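PDB 7C8F: H127A/Y244A mutant of alginate lyase AlyC3 in complex with dimannuronate from Psychromonas sp., which is an engineered double mutant of a PL7-family alginate lyase, an enzyme that probably cleaves alginate, here holding a dimannuronate in its glycan pocket. Local coordinates for residues B[88-102]-B[200-213]. Sequence-based numbering, arbitrary orientation.
Sequences TDLPNKLYTLSAEVE and NKATAFDITVGNKQ
The Y95 ring receives V209 O at its edge, near the ring plane, while F86 stacks on it; the F205 ring meets V101 CG2 obliquely, and F158 and F122 approach it edge-to-face. Both rings lie on the inner side of a seven-stranded antiparallel sheet, in the β-jelly roll expected of PL7 lyases, where Y95, L97 and V209 pack on F238 of the facing sheet and I207 lies against L214 of the adjacent strand. Strands 93-102 and 203-210 illustrate regular antiparallel pairing: Y95, L97, A99 and V101 each exchange two backbone bonds with V209, I207, F205 and T203. The opposite face is largely polar. T96 OG1 and T208 OG1 share a hydrogen bond of 3.1 Å, and S98 OG donates to D206 OD1 at 3.0 Å, on the carboxylate's anti side, 22° out of its plane. At one end E102, with CG anti to the backbone N (chi1 -177°), extends alongside the 200-201 backbone until OE2 lies 3.2 Å from N200 CA. With an alanine in place of E102, the N200-K201 backbone would probably lose its neighbour on that side and be freer to move. At the other end K212 N bonds to T88 O, and a water bridges D89 O and N211 OD1, donating to the latter at 2.8 Å.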
ATOM      1  N   THR B  88      -2.222   8.791   8.212  1.00 12.27           N
ATOM      2  CA  THR B  88      -3.586   8.731   8.731  1.00 12.85           C
ATOM      3  C   THR B  88      -3.731   7.674   9.812  1.00 13.69           C
ATOM      4  O   THR B  88      -4.826   7.524  10.382  1.00 13.24           O
ATOM      5  CB  THR B  88      -4.578   8.419   7.598  1.00 13.68           C
ATOM      6  OG1 THR B  88      -4.389   7.058   7.156  1.00 13.63           O
ATOM      7  CG2 THR B  88      -4.380   9.373   6.426  1.00 15.28           C
ATOM      8  N   ASP B  89      -2.657   6.936  10.111  1.00 13.33           N
ATOM      9  CA  ASP B  89      -2.738   5.704  10.879  1.00 13.51           C
ATOM     10  C   ASP B  89      -2.126   5.797  12.267  1.00 17.09           C
ATOM     11  O   ASP B  89      -2.090   4.784  12.971  1.00 18.90           O
ATOM     12  CB  ASP B  89      -2.095   4.545  10.095  1.00 15.14           C
ATOM     13  CG  ASP B  89      -0.638   4.814   9.690  1.00 14.24           C
ATOM     14  OD1 ASP B  89      -0.232   5.979   9.469  1.00 14.71           O
ATOM     15  OD2 ASP B  89       0.122   3.818   9.582  1.00 15.18           O
ATOM     16  N   LEU B  90      -1.643   6.977  12.685  1.00 15.47           N
ATOM     17  CA  LEU B  90      -0.887   6.981  13.927  1.00 16.86           C
ATOM     18  C   LEU B  90      -1.701   7.588  15.066  1.00 15.53           C
ATOM     19  O   LEU B  90      -2.479   8.521  14.848  1.00 17.53           O
ATOM     20  CB  LEU B  90       0.420   7.764  13.763  1.00 16.80           C
ATOM     21  CG  LEU B  90       1.363   7.188  12.701  1.00 19.05           C
ATOM     22  CD1 LEU B  90       2.559   8.095  12.552  1.00 18.98           C
ATOM     23  CD2 LEU B  90       1.806   5.772  13.060  1.00 20.26           C
ATOM     24  N   PRO B  91      -1.559   7.068  16.289  1.00 19.76           N
ATOM     25  CA  PRO B  91      -2.423   7.534  17.384  1.00 22.56           C
ATOM     26  C   PRO B  91      -2.072   8.919  17.883  1.00 19.91           C
ATOM     27  O   PRO B  91      -2.934   9.586  18.469  1.00 24.75           O
ATOM     28  CB  PRO B  91      -2.214   6.474  18.476  1.00 25.09           C
ATOM     29  CG  PRO B  91      -0.833   5.941  18.209  1.00 25.44           C
ATOM     30  CD  PRO B  91      -0.654   5.980  16.705  1.00 22.67           C
ATOM     31  N   ASN B  92      -0.848   9.379  17.654  1.00 17.21           N
ATOM     32  CA  ASN B  92      -0.379  10.654  18.171  1.00 18.12           C
ATOM     33  C   ASN B  92      -0.293  11.736  17.107  1.00 18.18           C
ATOM     34  O   ASN B  92       0.367  12.754  17.330  1.00 20.61           O
ATOM     35  CB  ASN B  92       0.983  10.467  18.842  1.00 19.92           C
ATOM     36  CG  ASN B  92       2.036   9.919  17.892  1.00 22.05           C
ATOM     37  OD1 ASN B  92       1.767   9.048  17.062  1.00 20.71           O
ATOM     38  ND2 ASN B  92       3.247  10.427  18.017  1.00 23.12           N
ATOM     39  N   LYS B  93      -0.925  11.543  15.953  1.00 16.48           N
ATOM     40  CA  LYS B  93      -0.902  12.543  14.890  1.00 15.77           C
ATOM     41  C   LYS B  93      -2.302  12.657  14.303  1.00 17.42           C
ATOM     42  O   LYS B  93      -2.776  11.730  13.637  1.00 16.73           O
ATOM     43  CB  LYS B  93       0.122  12.192  13.811  1.00 18.40           C
ATOM     44  CG  LYS B  93       1.538  12.008  14.359  1.00 19.52           C
ATOM     45  CD  LYS B  93       2.572  11.980  13.233  1.00 20.95           C
ATOM     46  CE  LYS B  93       3.954  11.581  13.747  1.00 28.87           C
ATOM     47  NZ  LYS B  93       4.690  12.766  14.239  1.00 42.57           N
ATOM     48  N   LEU B  94      -2.961  13.782  14.562  1.00 16.39           N
ATOM     49  CA  LEU B  94      -4.335  14.014  14.142  1.00 15.62           C
ATOM     50  C   LEU B  94      -4.370  15.320  13.364  1.00 17.37           C
ATOM     51  O   LEU B  94      -3.776  16.315  13.793  1.00 19.68           O
ATOM     52  CB  LEU B  94      -5.276  14.116  15.351  1.00 18.17           C
ATOM     53  CG  LEU B  94      -5.270  12.950  16.337  1.00 23.20           C
ATOM     54  CD1 LEU B  94      -6.243  13.203  17.481  1.00 30.84           C
ATOM     55  CD2 LEU B  94      -5.610  11.659  15.626  1.00 25.45           C
ATOM     56  N   TYR B  95      -5.057  15.319  12.227  1.00 14.94           N
ATOM     57  CA  TYR B  95      -5.074  16.444  11.302  1.00 13.49           C
ATOM     58  C   TYR B  95      -6.515  16.852  11.057  1.00 12.89           C
ATOM     59  O   TYR B  95      -7.346  16.000  10.720  1.00 14.23           O
ATOM     60  CB  TYR B  95      -4.377  16.062   9.989  1.00 14.22           C
ATOM     61  CG  TYR B  95      -2.958  15.625  10.271  1.00 15.52           C
ATOM     62  CD1 TYR B  95      -2.661  14.304  10.553  1.00 13.96           C
ATOM     63  CD2 TYR B  95      -1.926  16.556  10.330  1.00 14.23           C
ATOM     64  CE1 TYR B  95      -1.375  13.906  10.860  1.00 12.77           C
ATOM     65  CE2 TYR B  95      -0.634  16.167  10.636  1.00 15.09           C
ATOM     66  CZ  TYR B  95      -0.369  14.837  10.902  1.00 13.94           C
ATOM     67  OH  TYR B  95       0.918  14.418  11.196  1.00 16.23           O
ATOM     68  N   THR B  96      -6.820  18.135  11.252  1.00 14.81           N
ATOM     69  CA  THR B  96      -8.200  18.603  11.232  1.00 15.48           C
ATOM     70  C   THR B  96      -8.380  19.745  10.246  1.00 16.28           C
ATOM     71  O   THR B  96      -7.613  20.709  10.247  1.00 17.55           O
ATOM     72  CB  THR B  96      -8.682  19.041  12.621  1.00 17.95           C
ATOM     73  OG1 THR B  96      -8.595  17.933  13.527  1.00 22.07           O
ATOM     74  CG2 THR B  96     -10.136  19.509  12.548  1.00 22.17           C
ATOM     75  N   LEU B  97      -9.403  19.633   9.410  1.00 13.74           N
ATOM     76  CA  LEU B  97      -9.828  20.693   8.516  1.00 14.28           C
ATOM     77  C   LEU B  97     -11.212  21.111   8.987  1.00 13.70           C
ATOM     78  O   LEU B  97     -12.112  20.272   9.103  1.00 14.17           O
ATOM     79  CB  LEU B  97      -9.892  20.187   7.076  1.00 15.59           C
ATOM     80  CG  LEU B  97     -10.140  21.255   6.018  1.00 16.25           C
ATOM     81  CD1 LEU B  97      -8.857  22.100   5.839  1.00 17.06           C
ATOM     82  CD2 LEU B  97     -10.599  20.608   4.700  1.00 18.43           C
ATOM     83  N   SER B  98     -11.361  22.379   9.271  1.00 14.47           N
ATOM     84  CA  SER B  98     -12.617  22.923   9.738  1.00 15.41           C
ATOM     85  C   SER B  98     -13.115  23.987   8.810  1.00 15.20           C
ATOM     86  O   SER B  98     -12.412  24.887   8.506  1.00 16.93           O
ATOM     87  CB  SER B  98     -12.455  23.533  11.123  1.00 20.48           C
ATOM     88  OG  SER B  98     -11.959  22.630  12.037  1.00 25.73           O
ATOM     89  N   ALA B  99     -14.365  23.861   8.407  1.00 16.34           N
ATOM     90  CA  ALA B  99     -14.958  24.806   7.527  1.00 14.92           C
ATOM     91  C   ALA B  99     -16.407  25.127   7.861  1.00 17.11           C
ATOM     92  O   ALA B  99     -17.050  24.392   8.495  1.00 18.06           O
ATOM     93  CB  ALA B  99     -14.893  24.257   6.114  1.00 16.85           C
ATOM     94  N   GLU B 100     -16.851  26.281   7.397  1.00 16.34           N
ATOM     95  CA  GLU B 100     -18.255  26.678   7.444  1.00 16.41           C
ATOM     96  C   GLU B 100     -18.531  27.094   6.013  1.00 16.81           C
ATOM     97  O   GLU B 100     -17.920  27.960   5.520  1.00 20.01           O
ATOM     98  CB  GLU B 100     -18.570  27.765   8.430  1.00 17.80           C
ATOM     99  CG  GLU B 100     -18.403  27.315   9.845  1.00 20.92           C
ATOM    100  CD  GLU B 100     -18.585  28.409  10.866  1.00 44.07           C
ATOM    101  OE1 GLU B 100     -18.776  29.552  10.446  1.00 36.26           O
ATOM    102  OE2 GLU B 100     -18.521  28.083  12.044  1.00 30.65           O
ATOM    103  N   VAL B 101     -19.436  26.409   5.348  1.00 16.61           N
ATOM    104  CA  VAL B 101     -19.694  26.587   3.957  1.00 17.41           C
ATOM    105  C   VAL B 101     -21.154  26.726   3.557  1.00 17.13           C
ATOM    106  O   VAL B 101     -22.004  26.115   4.118  1.00 17.65           O
ATOM    107  CB  VAL B 101     -19.223  25.308   3.224  1.00 20.09           C
ATOM    108  CG1 VAL B 101     -19.246  25.493   1.730  1.00 26.38           C
ATOM    109  CG2 VAL B 101     -17.857  24.889   3.679  1.00 22.39           C
ATOM    110  N   GLU B 102     -21.371  27.537   2.539  1.00 18.53           N
ATOM    111  CA  GLU B 102     -22.643  27.715   1.885  1.00 18.09           C
ATOM    112  C   GLU B 102     -22.445  27.566   0.384  1.00 17.52           C
ATOM    113  O   GLU B 102     -21.650  28.218  -0.182  1.00 19.71           O
ATOM    114  CB  GLU B 102     -23.243  29.085   2.176  1.00 21.40           C
ATOM    115  CG  GLU B 102     -24.612  29.282   1.557  1.00 23.50           C
ATOM    116  CD  GLU B 102     -25.222  30.628   1.885  1.00 31.08           C
ATOM    117  OE1 GLU B 102     -24.655  31.373   2.656  1.00 33.94           O
ATOM    118  OE2 GLU B 102     -26.268  30.911   1.337  1.00 49.22           O
ATOM    119  N   ASN B 200     -29.559  29.815   2.267  1.00 30.56           N
ATOM    120  CA  ASN B 200     -29.047  31.020   2.836  1.00 33.01           C
ATOM    121  C   ASN B 200     -28.474  30.831   4.208  1.00 32.04           C
ATOM    122  O   ASN B 200     -28.636  31.640   5.053  1.00 29.63           O
ATOM    123  CB  ASN B 200     -30.142  32.111   2.824  1.00 33.73           C
ATOM    124  CG  ASN B 200     -30.861  32.188   1.508  1.00 46.24           C
ATOM    125  OD1 ASN B 200     -32.035  31.891   1.421  1.00 61.50           O
ATOM    126  ND2 ASN B 200     -30.173  32.597   0.482  1.00 47.34           N
ATOM    127  N   LYS B 201     -27.742  29.750   4.394  1.00 23.94           N
ATOM    128  CA  LYS B 201     -27.162  29.471   5.696  1.00 22.71           C
ATOM    129  C   LYS B 201     -25.903  28.641   5.492  1.00 22.60           C
ATOM    130  O   LYS B 201     -25.870  27.775   4.612  1.00 22.94           O
ATOM    131  CB  LYS B 201     -28.155  28.670   6.546  1.00 28.77           C
ATOM    132  CG  LYS B 201     -27.704  28.374   7.954  1.00 25.39           C
ATOM    133  CD  LYS B 201     -28.596  27.316   8.583  1.00 35.72           C
ATOM    134  CE  LYS B 201     -28.156  26.993  10.000  1.00 43.33           C
ATOM    135  NZ  LYS B 201     -28.972  25.900  10.595  1.00 80.98           N
ATOM    136  N   ALA B 202     -24.875  28.932   6.285  1.00 22.15           N
ATOM    137  CA  ALA B 202     -23.652  28.144   6.280  1.00 20.13           C
ATOM    138  C   ALA B 202     -23.829  26.887   7.118  1.00 22.52           C
ATOM    139  O   ALA B 202     -24.621  26.843   8.064  1.00 23.74           O
ATOM    140  CB  ALA B 202     -22.492  28.964   6.851  1.00 24.22           C
ATOM    141  N   THR B 203     -23.082  25.850   6.753  1.00 17.19           N
ATOM    142  CA  THR B 203     -23.051  24.592   7.483  1.00 17.85           C
ATOM    143  C   THR B 203     -21.607  24.329   7.888  1.00 16.83           C
ATOM    144  O   THR B 203     -20.690  24.488   7.072  1.00 17.35           O
ATOM    145  CB  THR B 203     -23.561  23.455   6.595  1.00 16.69           C
ATOM    146  OG1 THR B 203     -24.932  23.711   6.239  1.00 18.87           O
ATOM    147  CG2 THR B 203     -23.487  22.115   7.315  1.00 17.74           C
ATOM    148  N   ALA B 204     -21.411  23.926   9.138  1.00 16.77           N
ATOM    149  CA  ALA B 204     -20.076  23.664   9.665  1.00 16.47           C
ATOM    150  C   ALA B 204     -19.683  22.216   9.412  1.00 17.68           C
ATOM    151  O   ALA B 204     -20.457  21.290   9.685  1.00 17.00           O
ATOM    152  CB  ALA B 204     -20.032  23.941  11.168  1.00 17.48           C
ATOM    153  N   PHE B 205     -18.462  22.019   8.921  1.00 17.21           N
ATOM    154  CA  PHE B 205     -17.887  20.692   8.745  1.00 14.57           C
ATOM    155  C   PHE B 205     -16.534  20.642   9.436  1.00 13.91           C
ATOM    156  O   PHE B 205     -15.695  21.524   9.220  1.00 17.13           O
ATOM    157  CB  PHE B 205     -17.679  20.374   7.260  1.00 17.20           C
ATOM    158  CG  PHE B 205     -18.946  20.372   6.458  1.00 14.82           C
ATOM    159  CD1 PHE B 205     -19.413  21.550   5.894  1.00 15.40           C
ATOM    160  CD2 PHE B 205     -19.670  19.198   6.263  1.00 16.30           C
ATOM    161  CE1 PHE B 205     -20.578  21.579   5.154  1.00 15.64           C
ATOM    162  CE2 PHE B 205     -20.846  19.225   5.525  1.00 18.17           C
ATOM    163  CZ  PHE B 205     -21.294  20.420   4.968  1.00 16.04           C
ATOM    164  N   ASP B 206     -16.312  19.612  10.249  1.00 14.58           N
ATOM    165  CA  ASP B 206     -15.012  19.378  10.872  1.00 15.62           C
ATOM    166  C   ASP B 206     -14.575  17.969  10.522  1.00 15.18           C
ATOM    167  O   ASP B 206     -15.269  17.001  10.860  1.00 17.06           O
ATOM    168  CB  ASP B 206     -15.069  19.572  12.390  1.00 18.67           C
ATOM    169  CG  ASP B 206     -15.535  20.961  12.785  1.00 31.77           C
ATOM    170  OD1 ASP B 206     -14.842  21.937  12.436  1.00 27.90           O
ATOM    171  OD2 ASP B 206     -16.587  21.074  13.449  1.00 35.70           O
ATOM    172  N   ILE B 207     -13.447  17.856   9.828  1.00 15.01           N
ATOM    173  CA  ILE B 207     -12.921  16.583   9.354  1.00 13.73           C
ATOM    174  C   ILE B 207     -11.622  16.318  10.092  1.00 14.09           C
ATOM    175  O   ILE B 207     -10.673  17.106   9.985  1.00 16.08           O
ATOM    176  CB  ILE B 207     -12.662  16.607   7.841  1.00 13.60           C
ATOM    177  CG1 ILE B 207     -13.935  16.959   7.068  1.00 18.11           C
ATOM    178  CG2 ILE B 207     -12.053  15.261   7.401  1.00 14.89           C
ATOM    179  CD1 ILE B 207     -13.688  17.284   5.614  1.00 16.35           C
ATOM    180  N   THR B 208     -11.556  15.208  10.824  1.00 14.16           N
ATOM    181  CA  THR B 208     -10.329  14.818  11.511  1.00 13.47           C
ATOM    182  C   THR B 208      -9.843  13.484  10.964  1.00 12.94           C
ATOM    183  O   THR B 208     -10.592  12.500  10.950  1.00 14.08           O
ATOM    184  CB  THR B 208     -10.526  14.715  13.024  1.00 15.21           C
ATOM    185  OG1 THR B 208     -11.001  15.973  13.512  1.00 20.26           O
ATOM    186  CG2 THR B 208      -9.188  14.386  13.719  1.00 17.84           C
ATOM    187  N   VAL B 209      -8.583  13.445  10.542  1.00 13.79           N
ATOM    188  CA  VAL B 209      -7.961  12.245  10.005  1.00 13.07           C
ATOM    189  C   VAL B 209      -6.764  11.904  10.880  1.00 14.02           C
ATOM    190  O   VAL B 209      -5.949  12.775  11.192  1.00 15.26           O
ATOM    191  CB  VAL B 209      -7.515  12.471   8.548  1.00 14.71           C
ATOM    192  CG1 VAL B 209      -7.049  11.161   7.925  1.00 16.18           C
ATOM    193  CG2 VAL B 209      -8.645  13.096   7.727  1.00 17.21           C
ATOM    194  N   GLY B 210      -6.635  10.646  11.239  1.00 13.29           N
ATOM    195  CA  GLY B 210      -5.550  10.203  12.097  1.00 14.74           C
ATOM    196  C   GLY B 210      -6.026   9.070  12.982  1.00 14.02           C
ATOM    197  O   GLY B 210      -7.217   8.789  13.093  1.00 13.94           O
ATOM    198  N   ASN B 211      -5.062   8.370  13.580  1.00 14.18           N
ATOM    199  CA  ASN B 211      -5.396   7.242  14.462  1.00 16.00           C
ATOM    200  C   ASN B 211      -6.294   6.208  13.774  1.00 15.07           C
ATOM    201  O   ASN B 211      -7.169   5.603  14.391  1.00 17.60           O
ATOM    202  CB  ASN B 211      -6.018   7.730  15.777  1.00 18.24           C
ATOM    203  CG  ASN B 211      -6.130   6.627  16.816  1.00 22.04           C
ATOM    204  OD1 ASN B 211      -5.252   5.774  16.930  1.00 22.59           O
ATOM    205  ND2 ASN B 211      -7.227   6.630  17.563  1.00 26.38           N
ATOM    206  N   LYS B 212      -6.067   5.989  12.476  1.00 13.53           N
ATOM    207  CA  LYS B 212      -6.835   5.001  11.692  1.00 13.63           C
ATOM    208  C   LYS B 212      -8.325   5.329  11.619  1.00 13.51           C
ATOM    209  O   LYS B 212      -9.159   4.434  11.406  1.00 14.85           O
ATOM    210  CB  LYS B 212      -6.603   3.557  12.156  1.00 14.24           C
ATOM    211  CG  LYS B 212      -5.173   3.099  11.919  1.00 15.34           C
ATOM    212  CD  LYS B 212      -4.959   1.684  12.416  1.00 15.35           C
ATOM    213  CE  LYS B 212      -3.537   1.246  12.095  1.00 16.13           C
ATOM    214  NZ  LYS B 212      -3.294  -0.179  12.508  1.00 18.33           N
ATOM    215  N   GLN B 213      -8.665   6.611  11.759  1.00 12.55           N
ATOM    216  CA  GLN B 213     -10.059   7.033  11.734  1.00 13.44           C
ATOM    217  C   GLN B 213     -10.244   8.245  10.843  1.00 12.58           C
ATOM    218  O   GLN B 213      -9.381   9.130  10.764  1.00 13.52           O
ATOM    219  CB  GLN B 213     -10.582   7.426  13.128  1.00 16.55           C
ATOM    220  CG  GLN B 213     -10.636   6.282  14.108  1.00 21.80           C
ATOM    221  CD  GLN B 213     -11.337   6.671  15.399  1.00 29.88           C
ATOM    222  OE1 GLN B 213     -10.939   7.623  16.069  1.00 39.31           O
ATOM    223  NE2 GLN B 213     -12.391   5.942  15.742  1.00 37.51           N
TER
HETATM  224  O   HOH W   1      -3.772   4.010  15.366  1.00 31.66           O
HETATM  225  O   HOH W   2     -16.285  24.015  11.310  1.00 23.72           O
HETATM  226  O   HOH W   3     -24.749  25.485   4.031  1.00 19.66           O